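Local coordinates for protein 2-dehydropantoate 2-reductase, putative (Enterococcus faecalis, PDB 2EW2) that probably catalyses the NADPH-dependent reduction of 2-dehydropantoate (ketopantoate) to (R)-pantoate, a step in pantothenate biosynthesis, at residues B[280-285]-B[297-302]; B[191-196]-B[227-232]; B[234-239]-B[286-291]; B[159-164]-B[178-183]. All blocks are in the same frame, centred on the assembly; numbering follows the deposited sequence. Where two conformers were deposited one is given.

Contact 1: B[280-285]-B[297-302]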
loop_
_atom_site.group_PDB
_atom_site.type_symbol
_atom_site.label_atom_id
_atom_site.label_comp_id
_atom_site.label_asym_id
_atom_site.label_seq_id
_atom_site.Cartn_x
_atom_site.Cartn_y
_atom_site.Cartn_z
ATOM N N TYR B 280 -13.763 -8.739 -1.813
ATOM C CA TYR B 280 -14.340 -9.794 -0.968
ATOM C C TYR B 280 -13.289 -10.454 -0.107
ATOM O O TYR B 280 -13.527 -11.487 0.503
ATOM C CB TYR B 280 -15.093 -10.822 -1.840
ATOM C CG TYR B 280 -15.955 -10.097 -2.827
ATOM C CD1 TYR B 280 -17.071 -9.368 -2.405
ATOM C CD2 TYR B 280 -15.613 -10.053 -4.167
ATOM C CE1 TYR B 280 -17.836 -8.647 -3.305
ATOM C CE2 TYR B 280 -16.374 -9.337 -5.068
ATOM C CZ TYR B 280 -17.479 -8.639 -4.630
ATOM O OH TYR B 280 -18.230 -7.929 -5.547
ATOM N N ILE B 281 -12.110 -9.839 -0.058
ATOM C CA ILE B 281 -11.032 -10.316 0.783
ATOM C C ILE B 281 -10.604 -9.107 1.621
ATOM O O ILE B 281 -11.232 -8.806 2.638
ATOM C CB ILE B 281 -9.869 -10.913 -0.058
ATOM C CG1 ILE B 281 -10.399 -11.950 -1.072
ATOM C CG2 ILE B 281 -8.800 -11.512 0.862
ATOM C CD1 ILE B 281 -9.346 -12.403 -2.123
ATOM N N ASN B 282 -9.582 -8.380 1.167
ATOM C CA ASN B 282 -9.126 -7.194 1.886
ATOM C C ASN B 282 -10.195 -6.102 1.956
ATOM O O ASN B 282 -10.319 -5.438 2.978
ATOM C CB ASN B 282 -7.822 -6.646 1.280
ATOM C CG ASN B 282 -6.697 -7.665 1.318
ATOM O OD1 ASN B 282 -5.847 -7.648 2.221
ATOM N ND2 ASN B 282 -6.681 -8.557 0.338
ATOM N N GLY B 283 -10.957 -5.927 0.869
ATOM C CA GLY B 283 -12.046 -4.938 0.824
ATOM C C GLY B 283 -13.120 -5.213 1.878
ATOM O O GLY B 283 -13.709 -4.295 2.423
ATOM N N ALA B 284 -13.344 -6.484 2.176
ATOM C CA ALA B 284 -14.343 -6.919 3.144
ATOM C C ALA B 284 -13.896 -6.629 4.584
ATOM O O ALA B 284 -14.685 -6.136 5.393
ATOM C CB ALA B 284 -14.621 -8.390 2.942
ATOM N N VAL B 285 -12.625 -6.884 4.887
ATOM C CA VAL B 285 -12.034 -6.512 6.185
ATOM C C VAL B 285 -12.123 -4.996 6.390
ATOM O O VAL B 285 -12.452 -4.509 7.474
ATOM C CB VAL B 285 -10.537 -6.952 6.266
ATOM C CG1 VAL B 285 -9.923 -6.562 7.586
ATOM C CG2 VAL B 285 -10.401 -8.443 6.046
ATOM N N PRO B 297 -5.651 -0.110 7.783
ATOM C CA PRO B 297 -5.043 0.672 6.704
ATOM C C PRO B 297 -4.267 -0.137 5.645
ATOM O O PRO B 297 -4.292 0.227 4.473
ATOM C CB PRO B 297 -4.096 1.608 7.469
ATOM C CG PRO B 297 -3.728 0.802 8.701
ATOM C CD PRO B 297 -5.017 0.178 9.085
ATOM N N PHE B 298 -3.568 -1.200 6.033
ATOM C CA PHE B 298 -2.879 -2.021 5.014
ATOM C C PHE B 298 -3.895 -2.673 4.073
ATOM O O PHE B 298 -3.697 -2.688 2.856
ATOM C CB PHE B 298 -1.956 -3.064 5.642
ATOM C CG PHE B 298 -0.607 -2.519 6.072
ATOM C CD1 PHE B 298 -0.495 -1.272 6.700
ATOM C CD2 PHE B 298 0.557 -3.268 5.853
ATOM C CE1 PHE B 298 0.779 -0.786 7.121
ATOM C CE2 PHE B 298 1.828 -2.786 6.265
ATOM C CZ PHE B 298 1.924 -1.556 6.896
ATOM N N CYS B 299 -4.993 -3.176 4.623
ATOM C CA CYS B 299 -6.086 -3.707 3.769
ATOM C C CYS B 299 -6.622 -2.654 2.837
ATOM O O CYS B 299 -6.851 -2.930 1.669
ATOM C CB CYS B 299 -7.249 -4.301 4.604
ATOM S SG CYS B 299 -6.845 -5.899 5.296
ATOM N N ALA B 300 -6.819 -1.439 3.358
ATOM C CA ALA B 300 -7.361 -0.330 2.570
ATOM C C ALA B 300 -6.416 0.073 1.445
ATOM O O ALA B 300 -6.825 0.212 0.299
ATOM C CB ALA B 300 -7.666 0.881 3.475
HETATM N N MSE B 301 -5.140 0.242 1.767
HETATM C CA MSE B 301 -4.176 0.629 0.750
HETATM C C MSE B 301 -3.988 -0.457 -0.294
HETATM O O MSE B 301 -3.914 -0.174 -1.476
HETATM C CB MSE B 301 -2.823 0.972 1.363
HETATM C CG MSE B 301 -1.867 1.484 0.285
HETATM SE SE MSE B 301 -0.140 2.119 0.951
HETATM C CE MSE B 301 -0.072 1.419 2.541
ATOM N N LEU B 302 -3.910 -1.700 0.150
ATOM C CA LEU B 302 -3.712 -2.805 -0.783
ATOM C C LEU B 302 -4.896 -2.903 -1.727
ATOM O O LEU B 302 -4.721 -3.085 -2.946
ATOM C CB LEU B 302 -3.499 -4.114 -0.028
ATOM C CG LEU B 302 -3.071 -5.330 -0.867
ATOM C CD1 LEU B 302 -1.757 -5.032 -1.631
ATOM C CD2 LEU B 302 -2.943 -6.541 0.058
#
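Asn282 and Cys299 bring the first turns of two helices together, 282-292 and 297-313, with only 5.0 Å between Asn282 CA and Cys299 CA. Such a short separation lets backbone and CB atoms do much of the touching.

Asn282 O rests against Cys299 CB at 3.7 Å without forming a hydrogen bond. Asn282 CB lies 4.1 Å from Cys299 CB and also faces the carbonyl of Cys299, whose oxygen is already bonded to Thr303 OG1 further along its own helix.

The remaining contacts are van der Waals ones between side chains. Val285, one turn beyond Asn282, sets CG1 anti to the backbone N (chi1 179°), a rotation that turns this methyl toward the other helix, with Val285 CG1 3.9 Å from Cys299 SG. Cys299 SG, swung beside its own backbone N, lies against the Val285 side chain, 4.0 Å from Val285 CB as well. One turn on from Cys299, Leu302 puts its CD2 branch against the end of Asn282, with Leu302 CD2 to Asn282 CG at 4.1 Å; the two side chains meet at a slant.

Around this pair, Phe229 of helix 218-235 packs on Asn282, Val285 and Cys299. The N-terminal turn of helix 297-313 has its amides Phe298 N and Cys299 N held by the Glu228 carboxylate, while Phe298, Met301 and Leu302 reach Met301 of the second subunit. Between the two segments the buried junction is made by van der Waals packing: at the close point the helices meet through Asn282 O and CB against Cys299 CB, with Val285 and Leu302 packing beside them, next to the dimer interface.

Contact 2: B[191-196]-B[227-232]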
loop_
_atom_site.group_PDB
_atom_site.type_symbol
_atom_site.label_atom_id
_atom_site.label_comp_id
_atom_site.label_asym_id
_atom_site.label_seq_id
_atom_site.Cartn_x
_atom_site.Cartn_y
_atom_site.Cartn_z
ATOM N N LYS B 191 -8.912 -18.658 5.871
ATOM C CA LYS B 191 -8.648 -18.740 4.442
ATOM C C LYS B 191 -8.529 -17.345 3.811
ATOM O O LYS B 191 -7.647 -17.100 2.979
ATOM C CB LYS B 191 -9.755 -19.547 3.761
ATOM C CG LYS B 191 -9.644 -19.695 2.254
ATOM C CD LYS B 191 -10.629 -20.784 1.807
ATOM C CE LYS B 191 -10.787 -20.848 0.311
ATOM N NZ LYS B 191 -11.794 -19.839 -0.145
ATOM N N ALA B 192 -9.420 -16.442 4.213
ATOM C CA ALA B 192 -9.423 -15.074 3.689
ATOM C C ALA B 192 -8.145 -14.356 4.123
ATOM O O ALA B 192 -7.583 -13.594 3.364
ATOM C CB ALA B 192 -10.663 -14.309 4.159
ATOM N N CYS B 193 -7.711 -14.631 5.347
ATOM C CA CYS B 193 -6.460 -14.120 5.879
ATOM C C CYS B 193 -5.268 -14.531 5.008
ATOM O O CYS B 193 -4.497 -13.689 4.579
ATOM C CB CYS B 193 -6.288 -14.551 7.339
ATOM S SG CYS B 193 -5.106 -13.564 8.157
ATOM N N VAL B 194 -5.159 -15.823 4.701
ATOM C CA VAL B 194 -4.129 -16.314 3.788
ATOM C C VAL B 194 -4.236 -15.633 2.430
ATOM O O VAL B 194 -3.229 -15.138 1.881
ATOM C CB VAL B 194 -4.222 -17.852 3.624
ATOM C CG1 VAL B 194 -3.349 -18.333 2.461
ATOM C CG2 VAL B 194 -3.841 -18.541 4.934
ATOM N N ASN B 195 -5.457 -15.581 1.897
ATOM C CA ASN B 195 -5.701 -14.957 0.608
ATOM C C ASN B 195 -5.631 -13.423 0.636
ATOM O O ASN B 195 -5.734 -12.784 -0.409
ATOM C CB ASN B 195 -7.066 -15.389 0.062
ATOM C CG ASN B 195 -7.092 -16.857 -0.364
ATOM O OD1 ASN B 195 -6.064 -17.430 -0.722
ATOM N ND2 ASN B 195 -8.283 -17.464 -0.341
ATOM N N GLY B 196 -5.499 -12.845 1.826
ATOM C CA GLY B 196 -5.465 -11.387 1.975
ATOM C C GLY B 196 -4.041 -10.876 2.064
ATOM O O GLY B 196 -3.809 -9.671 2.293
ATOM N N SER B 227 -2.757 -9.150 11.429
ATOM C CA SER B 227 -3.269 -8.421 12.587
ATOM C C SER B 227 -4.574 -7.686 12.314
ATOM O O SER B 227 -5.438 -7.628 13.187
ATOM C CB SER B 227 -2.212 -7.431 13.104
ATOM O OG SER B 227 -1.176 -8.173 13.742
ATOM N N GLU B 228 -4.703 -7.119 11.116
ATOM C CA GLU B 228 -5.930 -6.428 10.699
ATOM C C GLU B 228 -7.098 -7.393 10.529
ATOM O O GLU B 228 -8.205 -7.118 11.032
ATOM C CB GLU B 228 -5.706 -5.613 9.426
ATOM C CG GLU B 228 -4.765 -4.422 9.621
ATOM C CD GLU B 228 -4.545 -3.614 8.365
ATOM O OE1 GLU B 228 -5.203 -3.881 7.332
ATOM O OE2 GLU B 228 -3.714 -2.681 8.414
ATOM N N PHE B 229 -6.866 -8.509 9.829
ATOM C CA PHE B 229 -7.864 -9.590 9.765
ATOM C C PHE B 229 -8.314 -10.026 11.158
ATOM O O PHE B 229 -9.517 -10.084 11.430
ATOM C CB PHE B 229 -7.366 -10.807 8.961
ATOM C CG PHE B 229 -7.494 -10.638 7.477
ATOM C CD1 PHE B 229 -6.610 -9.822 6.775
ATOM C CD2 PHE B 229 -8.491 -11.295 6.779
ATOM C CE1 PHE B 229 -6.741 -9.666 5.389
ATOM C CE2 PHE B 229 -8.634 -11.142 5.406
ATOM C CZ PHE B 229 -7.753 -10.315 4.711
ATOM N N ALA B 230 -7.356 -10.329 12.025
ATOM C CA ALA B 230 -7.640 -10.766 13.402
ATOM C C ALA B 230 -8.371 -9.734 14.257
ATOM O O ALA B 230 -9.287 -10.091 15.012
ATOM C CB ALA B 230 -6.365 -11.209 14.100
ATOM N N ALA B 231 -7.977 -8.464 14.145
ATOM C CA ALA B 231 -8.625 -7.388 14.897
ATOM C C ALA B 231 -10.124 -7.271 14.598
ATOM O O ALA B 231 -10.925 -7.103 15.526
ATOM C CB ALA B 231 -7.922 -6.043 14.665
ATOM N N VAL B 232 -10.485 -7.380 13.317
ATOM C CA VAL B 232 -11.867 -7.316 12.866
ATOM C C VAL B 232 -12.639 -8.628 13.173
ATOM O O VAL B 232 -13.792 -8.590 13.660
ATOM C CB VAL B 232 -11.930 -6.982 11.351
ATOM C CG1 VAL B 232 -13.327 -7.063 10.832
ATOM C CG2 VAL B 232 -11.301 -5.609 11.062
#
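Ala231 N donates to Ser227 O at 2.8 Å across the helical turn that carries Phe229, and the ring of Phe229 reaches over to Cys193 and its neighbours. This is helix-helix packing in the largely helical C-terminal domain of the ketopantoate reductase family: helix 218-235 sends one aromatic side chain against the C-terminal end of helix 184-195.

CG of Phe229 stands beside its backbone N (chi1 -81°), which directs the ring at the other helix. Cys193 CA lies over one face of the ring, in a CH-pi contact 3.8 Å from the Phe229 centroid and 21° off the normal. The Cys193 sulfur makes an oblique sulfur-aromatic contact, SG to the centroid of the Phe229 ring at 4.5 Å, and also packs on Phe229 CB. Ala192 meets the CE2 end of the ring through its carbonyl and its methyl.

The ring is shared with helices 282-292 and 297-313 as well, so that it joins three other helices in one buried cluster. Past the helix end, the backbone of Gly196 approaches the ring closely and obliquely, Gly196 CA lying 3.7 Å from Phe229 CZ.

Contact 3: B[234-239]-B[286-291]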
loop_
_atom_site.group_PDB
_atom_site.type_symbol
_atom_site.label_atom_id
_atom_site.label_comp_id
_atom_site.label_asym_id
_atom_site.label_seq_id
_atom_site.Cartn_x
_atom_site.Cartn_y
_atom_site.Cartn_z
ATOM N N GLU B 234 -12.123 -10.647 15.562
ATOM C CA GLU B 234 -12.348 -10.585 16.997
ATOM C C GLU B 234 -13.683 -9.907 17.364
ATOM O O GLU B 234 -14.368 -10.355 18.284
ATOM C CB GLU B 234 -11.165 -9.884 17.671
ATOM C CG GLU B 234 -11.080 -10.118 19.169
ATOM C CD GLU B 234 -11.903 -9.105 19.969
ATOM O OE1 GLU B 234 -12.116 -9.344 21.189
ATOM O OE2 GLU B 234 -12.329 -8.075 19.382
ATOM N N LYS B 235 -14.039 -8.847 16.640
ATOM C CA LYS B 235 -15.305 -8.144 16.858
ATOM C C LYS B 235 -16.524 -9.011 16.569
ATOM O O LYS B 235 -17.610 -8.733 17.062
ATOM C CB LYS B 235 -15.390 -6.880 15.999
ATOM C CG LYS B 235 -14.268 -5.880 16.241
ATOM C CD LYS B 235 -14.130 -5.535 17.710
ATOM C CE LYS B 235 -13.131 -4.418 17.892
ATOM N NZ LYS B 235 -12.810 -4.231 19.308
ATOM N N GLU B 236 -16.333 -10.030 15.739
ATOM C CA GLU B 236 -17.379 -10.980 15.377
ATOM C C GLU B 236 -17.167 -12.298 16.126
ATOM O O GLU B 236 -17.731 -13.326 15.760
ATOM C CB GLU B 236 -17.348 -11.202 13.862
ATOM C CG GLU B 236 -17.597 -9.901 13.077
ATOM C CD GLU B 236 -17.809 -10.116 11.585
ATOM O OE1 GLU B 236 -17.521 -11.225 11.100
ATOM O OE2 GLU B 236 -18.275 -9.165 10.900
ATOM N N ALA B 237 -16.316 -12.264 17.154
ATOM C CA ALA B 237 -16.162 -13.397 18.059
ATOM C C ALA B 237 -15.495 -14.571 17.365
ATOM O O ALA B 237 -15.829 -15.737 17.612
ATOM C CB ALA B 237 -17.534 -13.809 18.657
ATOM N N ILE B 238 -14.537 -14.251 16.493
ATOM C CA ILE B 238 -13.707 -15.252 15.844
ATOM C C ILE B 238 -12.263 -14.871 16.225
ATOM O O ILE B 238 -11.855 -13.724 16.052
ATOM C CB ILE B 238 -13.919 -15.271 14.308
ATOM C CG1 ILE B 238 -15.341 -15.755 13.941
ATOM C CG2 ILE B 238 -12.872 -16.158 13.618
ATOM C CD1 ILE B 238 -15.673 -17.244 14.382
ATOM N N TYR B 239 -11.525 -15.831 16.776
ATOM C CA TYR B 239 -10.232 -15.548 17.407
ATOM C C TYR B 239 -9.129 -16.246 16.628
ATOM O O TYR B 239 -8.817 -17.410 16.882
ATOM C CB TYR B 239 -10.262 -15.952 18.898
ATOM C CG TYR B 239 -11.477 -15.368 19.580
ATOM C CD1 TYR B 239 -12.589 -16.156 19.865
ATOM C CD2 TYR B 239 -11.543 -14.012 19.868
ATOM C CE1 TYR B 239 -13.740 -15.601 20.456
ATOM C CE2 TYR B 239 -12.678 -13.454 20.448
ATOM C CZ TYR B 239 -13.766 -14.258 20.733
ATOM O OH TYR B 239 -14.876 -13.697 21.304
ATOM N N TRP B 286 -11.804 -4.261 5.336
ATOM C CA TRP B 286 -11.832 -2.802 5.357
ATOM C C TRP B 286 -13.273 -2.298 5.611
ATOM O O TRP B 286 -13.497 -1.468 6.508
ATOM C CB TRP B 286 -11.238 -2.265 4.039
ATOM C CG TRP B 286 -11.183 -0.762 3.881
ATOM C CD1 TRP B 286 -11.239 0.188 4.872
ATOM C CD2 TRP B 286 -11.018 -0.043 2.644
ATOM N NE1 TRP B 286 -11.139 1.454 4.315
ATOM C CE2 TRP B 286 -11.010 1.334 2.955
ATOM C CE3 TRP B 286 -10.892 -0.435 1.299
ATOM C CZ2 TRP B 286 -10.878 2.324 1.968
ATOM C CZ3 TRP B 286 -10.756 0.547 0.322
ATOM C CH2 TRP B 286 -10.760 1.910 0.660
ATOM N N ARG B 287 -14.241 -2.812 4.857
ATOM C CA ARG B 287 -15.664 -2.453 5.091
ATOM C C ARG B 287 -16.091 -2.734 6.545
ATOM O O ARG B 287 -16.651 -1.865 7.222
ATOM C CB ARG B 287 -16.584 -3.172 4.094
ATOM C CG ARG B 287 -18.047 -2.733 4.153
ATOM C CD ARG B 287 -18.966 -3.634 3.316
ATOM N NE ARG B 287 -18.978 -5.017 3.811
ATOM C CZ ARG B 287 -18.455 -6.055 3.162
ATOM N NH1 ARG B 287 -18.510 -7.271 3.701
ATOM N NH2 ARG B 287 -17.881 -5.882 1.972
ATOM N N LYS B 288 -15.796 -3.930 7.040
ATOM C CA LYS B 288 -16.149 -4.281 8.427
ATOM C C LYS B 288 -15.439 -3.405 9.446
ATOM O O LYS B 288 -16.060 -2.937 10.395
ATOM C CB LYS B 288 -15.830 -5.745 8.720
ATOM C CG LYS B 288 -16.739 -6.746 8.006
ATOM C CD LYS B 288 -16.242 -8.187 8.260
ATOM C CE LYS B 288 -17.216 -9.219 7.645
ATOM N NZ LYS B 288 -18.549 -9.295 8.366
ATOM N N GLY B 289 -14.128 -3.197 9.260
ATOM C CA GLY B 289 -13.363 -2.316 10.131
ATOM C C GLY B 289 -13.957 -0.917 10.262
ATOM O O GLY B 289 -13.964 -0.341 11.340
ATOM N N GLN B 290 -14.445 -0.367 9.161
ATOM C CA GLN B 290 -15.049 0.953 9.177
ATOM C C GLN B 290 -16.290 0.949 10.061
ATOM O O GLN B 290 -16.533 1.891 10.799
ATOM C CB GLN B 290 -15.422 1.392 7.755
ATOM C CG GLN B 290 -14.206 1.750 6.880
ATOM C CD GLN B 290 -13.360 2.845 7.512
ATOM O OE1 GLN B 290 -13.805 3.985 7.633
ATOM N NE2 GLN B 290 -12.145 2.505 7.927
ATOM N N LYS B 291 -17.076 -0.115 9.993
ATOM C CA LYS B 291 -18.301 -0.128 10.781
ATOM C C LYS B 291 -18.052 -0.489 12.242
ATOM O O LYS B 291 -18.828 -0.106 13.116
ATOM C CB LYS B 291 -19.401 -0.948 10.107
ATOM C CG LYS B 291 -19.232 -2.417 10.094
ATOM C CD LYS B 291 -20.615 -3.094 9.914
ATOM C CE LYS B 291 -20.455 -4.611 9.727
ATOM N NZ LYS B 291 -21.739 -5.337 9.514
#
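Glu236 and Lys288 are joined by a short salt bridge, Lys288 NZ donating to Glu236 OE2 at 2.6 Å. The ammonium approaches on the syn lone pair of OE2, the side of the other carboxylate oxygen, yet the grip is one-sided: Glu236 OE1 stays 3.5 Å from Lys288 NZ. The two side chains meet at about a right angle. The lysine runs extended as far as CE and then turns (chi4 -70°), which aims the ammonium at the acid and leaves Lys288 CE 3.4 Å from Glu236 OE2.

Each partner has further polar company. Tyr292 OH makes a second hydrogen bond with Glu236 OE2, so that one oxygen serves two groups. Lys288 NZ also forms salt bridges with Glu114 OE2 and Asp115 OD2, placing three acids round one buried ammonium. Such a setting would probably keep the lysine charged and stabilise the carboxylates gathered about it. Asp115 OD2 is in turn shared with Arg287 NH1.

The backbone carbonyl of Glu236 is taken up by Arg185 NH2 of helix 184-195, whose Trp189 packs on the Glu236 side chain. Because Glu114 and Asp115 lie in the Rossmann-family part of the chain, the network ties helix 282-292 to that part as well as to the end of helix 218-235.

That helix end is itself well satisfied. Ala237 N donates to Glu234 O at 3.0 Å and Ile238 N to Ala233 O, while Ala237 takes a positive phi of 69°. This is the Schellman motif, with Ala237 as its C-prime residue and the salt-bridged Glu236 immediately before it.

Contact 4: B[159-164]-B[178-183]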
loop_
_atom_site.group_PDB
_atom_site.type_symbol
_atom_site.label_atom_id
_atom_site.label_comp_id
_atom_site.label_asym_id
_atom_site.label_seq_id
_atom_site.Cartn_x
_atom_site.Cartn_y
_atom_site.Cartn_z
ATOM N N SER B 159 -29.093 -17.639 17.985
ATOM C CA SER B 159 -30.523 -17.976 17.818
ATOM C C SER B 159 -30.827 -18.864 16.629
ATOM O O SER B 159 -31.915 -19.467 16.564
ATOM C CB SER B 159 -31.363 -16.704 17.646
ATOM O OG SER B 159 -31.486 -16.054 18.903
ATOM N N GLY B 160 -29.902 -18.909 15.665
ATOM C CA GLY B 160 -30.102 -19.743 14.470
ATOM C C GLY B 160 -29.758 -21.218 14.630
ATOM O O GLY B 160 -29.847 -21.980 13.672
ATOM N N LYS B 161 -29.370 -21.633 15.831
ATOM C CA LYS B 161 -28.841 -22.994 16.035
ATOM C C LYS B 161 -29.857 -24.093 15.771
ATOM O O LYS B 161 -29.531 -25.083 15.101
ATOM C CB LYS B 161 -28.263 -23.162 17.431
ATOM C CG LYS B 161 -27.851 -24.616 17.784
ATOM C CD LYS B 161 -26.653 -25.071 16.963
ATOM C CE LYS B 161 -26.143 -26.446 17.382
ATOM N NZ LYS B 161 -25.432 -26.373 18.696
ATOM N N LYS B 162 -31.070 -23.932 16.314
ATOM C CA LYS B 162 -32.103 -24.964 16.170
ATOM C C LYS B 162 -32.434 -25.188 14.695
ATOM O O LYS B 162 -32.503 -26.329 14.226
ATOM C CB LYS B 162 -33.359 -24.589 16.968
ATOM C CG LYS B 162 -34.422 -25.705 17.046
ATOM C CD LYS B 162 -35.693 -25.184 17.746
ATOM C CE LYS B 162 -36.798 -26.254 17.798
ATOM N NZ LYS B 162 -38.127 -25.669 18.227
ATOM N N PHE B 163 -32.628 -24.101 13.958
ATOM C CA PHE B 163 -32.917 -24.224 12.541
ATOM C C PHE B 163 -31.753 -24.763 11.720
ATOM O O PHE B 163 -31.972 -25.537 10.791
ATOM C CB PHE B 163 -33.415 -22.915 11.939
ATOM C CG PHE B 163 -34.043 -23.093 10.587
ATOM C CD1 PHE B 163 -35.374 -23.482 10.472
ATOM C CD2 PHE B 163 -33.300 -22.900 9.424
ATOM C CE1 PHE B 163 -35.951 -23.657 9.208
ATOM C CE2 PHE B 163 -33.871 -23.071 8.164
ATOM C CZ PHE B 163 -35.183 -23.446 8.053
ATOM N N ALA B 164 -30.525 -24.378 12.062
ATOM C CA ALA B 164 -29.346 -24.975 11.427
ATOM C C ALA B 164 -29.391 -26.511 11.547
ATOM O O ALA B 164 -29.116 -27.225 10.579
ATOM C CB ALA B 164 -28.053 -24.428 12.058
ATOM N N PRO B 178 -24.385 -33.758 5.208
ATOM C CA PRO B 178 -24.166 -32.544 5.992
ATOM C C PRO B 178 -23.567 -32.825 7.357
ATOM O O PRO B 178 -23.709 -33.934 7.880
ATOM C CB PRO B 178 -25.583 -32.026 6.188
ATOM C CG PRO B 178 -26.382 -33.269 6.315
ATOM C CD PRO B 178 -25.803 -34.165 5.241
ATOM N N SER B 179 -22.910 -31.825 7.933
ATOM C CA SER B 179 -22.592 -31.851 9.335
ATOM C C SER B 179 -22.646 -30.431 9.887
ATOM O O SER B 179 -22.374 -29.468 9.173
ATOM C CB SER B 179 -21.210 -32.466 9.582
ATOM O OG SER B 179 -20.179 -31.593 9.188
ATOM N N TYR B 180 -23.002 -30.308 11.157
ATOM C CA TYR B 180 -22.924 -29.025 11.831
ATOM C C TYR B 180 -21.473 -28.867 12.233
ATOM O O TYR B 180 -20.876 -29.812 12.765
ATOM C CB TYR B 180 -23.813 -29.006 13.081
ATOM C CG TYR B 180 -23.784 -27.666 13.772
ATOM C CD1 TYR B 180 -24.635 -26.638 13.358
ATOM C CD2 TYR B 180 -22.877 -27.408 14.815
ATOM C CE1 TYR B 180 -24.595 -25.381 13.968
ATOM C CE2 TYR B 180 -22.830 -26.148 15.437
ATOM C CZ TYR B 180 -23.698 -25.148 14.999
ATOM O OH TYR B 180 -23.680 -23.910 15.602
ATOM N N SER B 181 -20.889 -27.704 11.964
ATOM C CA SER B 181 -19.509 -27.468 12.368
ATOM C C SER B 181 -19.344 -26.084 12.966
ATOM O O SER B 181 -19.678 -25.070 12.333
ATOM C CB SER B 181 -18.540 -27.650 11.190
ATOM O OG SER B 181 -17.212 -27.225 11.543
ATOM N N SER B 182 -18.796 -26.038 14.170
ATOM C CA SER B 182 -18.459 -24.772 14.799
ATOM C C SER B 182 -17.088 -24.215 14.338
ATOM O O SER B 182 -16.523 -23.313 14.985
ATOM C CB SER B 182 -18.486 -24.928 16.317
ATOM O OG SER B 182 -17.483 -25.857 16.700
ATOM N N ASN B 183 -16.539 -24.745 13.244
ATOM C CA ASN B 183 -15.288 -24.208 12.710
ATOM C C ASN B 183 -15.463 -23.541 11.352
ATOM O O ASN B 183 -14.493 -23.046 10.790
ATOM C CB ASN B 183 -14.166 -25.272 12.648
ATOM C CG ASN B 183 -12.756 -24.642 12.525
ATOM O OD1 ASN B 183 -12.389 -23.756 13.304
ATOM N ND2 ASN B 183 -11.978 -25.099 11.544
HETATM O O HOH W 1 -23.624 -24.288 18.868
#
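Tyr180 takes the alkyl end of Lys161 across one face of its ring, inside a beta-alpha-beta unit: strand 151-155, helix 161-173 and then strand 178-180, which runs parallel to 151-155 and is the outermost strand at that end of the sheet. Tyr180 contributes most of the buried surface, Lys161 less, and Ala164 a small share.

The lysine chain crosses the tyrosine side chain at about a right angle. Lys161 starts out with CG anti to the backbone N, then kinks at chi2 (68°), and this turn lays CD and CE over the phenol. Lys161 CD sits above the hydroxyl end, 3.5 Å from Tyr180 CZ. Lys161 CE makes a CH-pi contact, 3.8 Å from the centroid of the Tyr180 ring and 18° off the normal. A second bend, at chi4, leaves the ammonium still on that face but off centre, in a cation-pi contact with Lys161 NZ 4.6 Å from the Tyr180 centroid.

Ala164, one turn along the helix, meets the same ring differently. Ala164 CB comes to the edge, near the ring plane, at 4.1 Å from Tyr180 CE1, and also packs on Leu153 and Asn155 of the neighbouring strand. Face and edge of the phenol are thus both used by the first turn of helix 161-173, and the contact joins this turn to strand 178-180.

The Tyr180 hydroxyl is fixed from the strand side by a hydrogen bond with Asn155 ND2. It is also linked to the lysine through water: water 1 accepts from Lys161 NZ at 2.8 Å and lies 3.3 Å from Tyr180 OH.

Overall arrangement
From the N terminus, contact 4 comes first. It closes the short helical connection between 159-164 and 178-183 and ties helix 161-173 to the edge strand of the eight-stranded sheet. The chain then enters helix 184-195, and contact 2 closes a longer, mostly helical excursion onto helix 218-235. Contact 3 starts just beyond, at the end of that same helix, and returns on helix 282-292. Contact 1 opens before contact 3 has closed, so these two cross, sharing helix 282-292; the other pairs follow in series. Contacts 1, 2 and 3 touch one another within the C-terminal helical domain, whereas contact 4 stands apart, its centre about 21 to 29 Å from their centres.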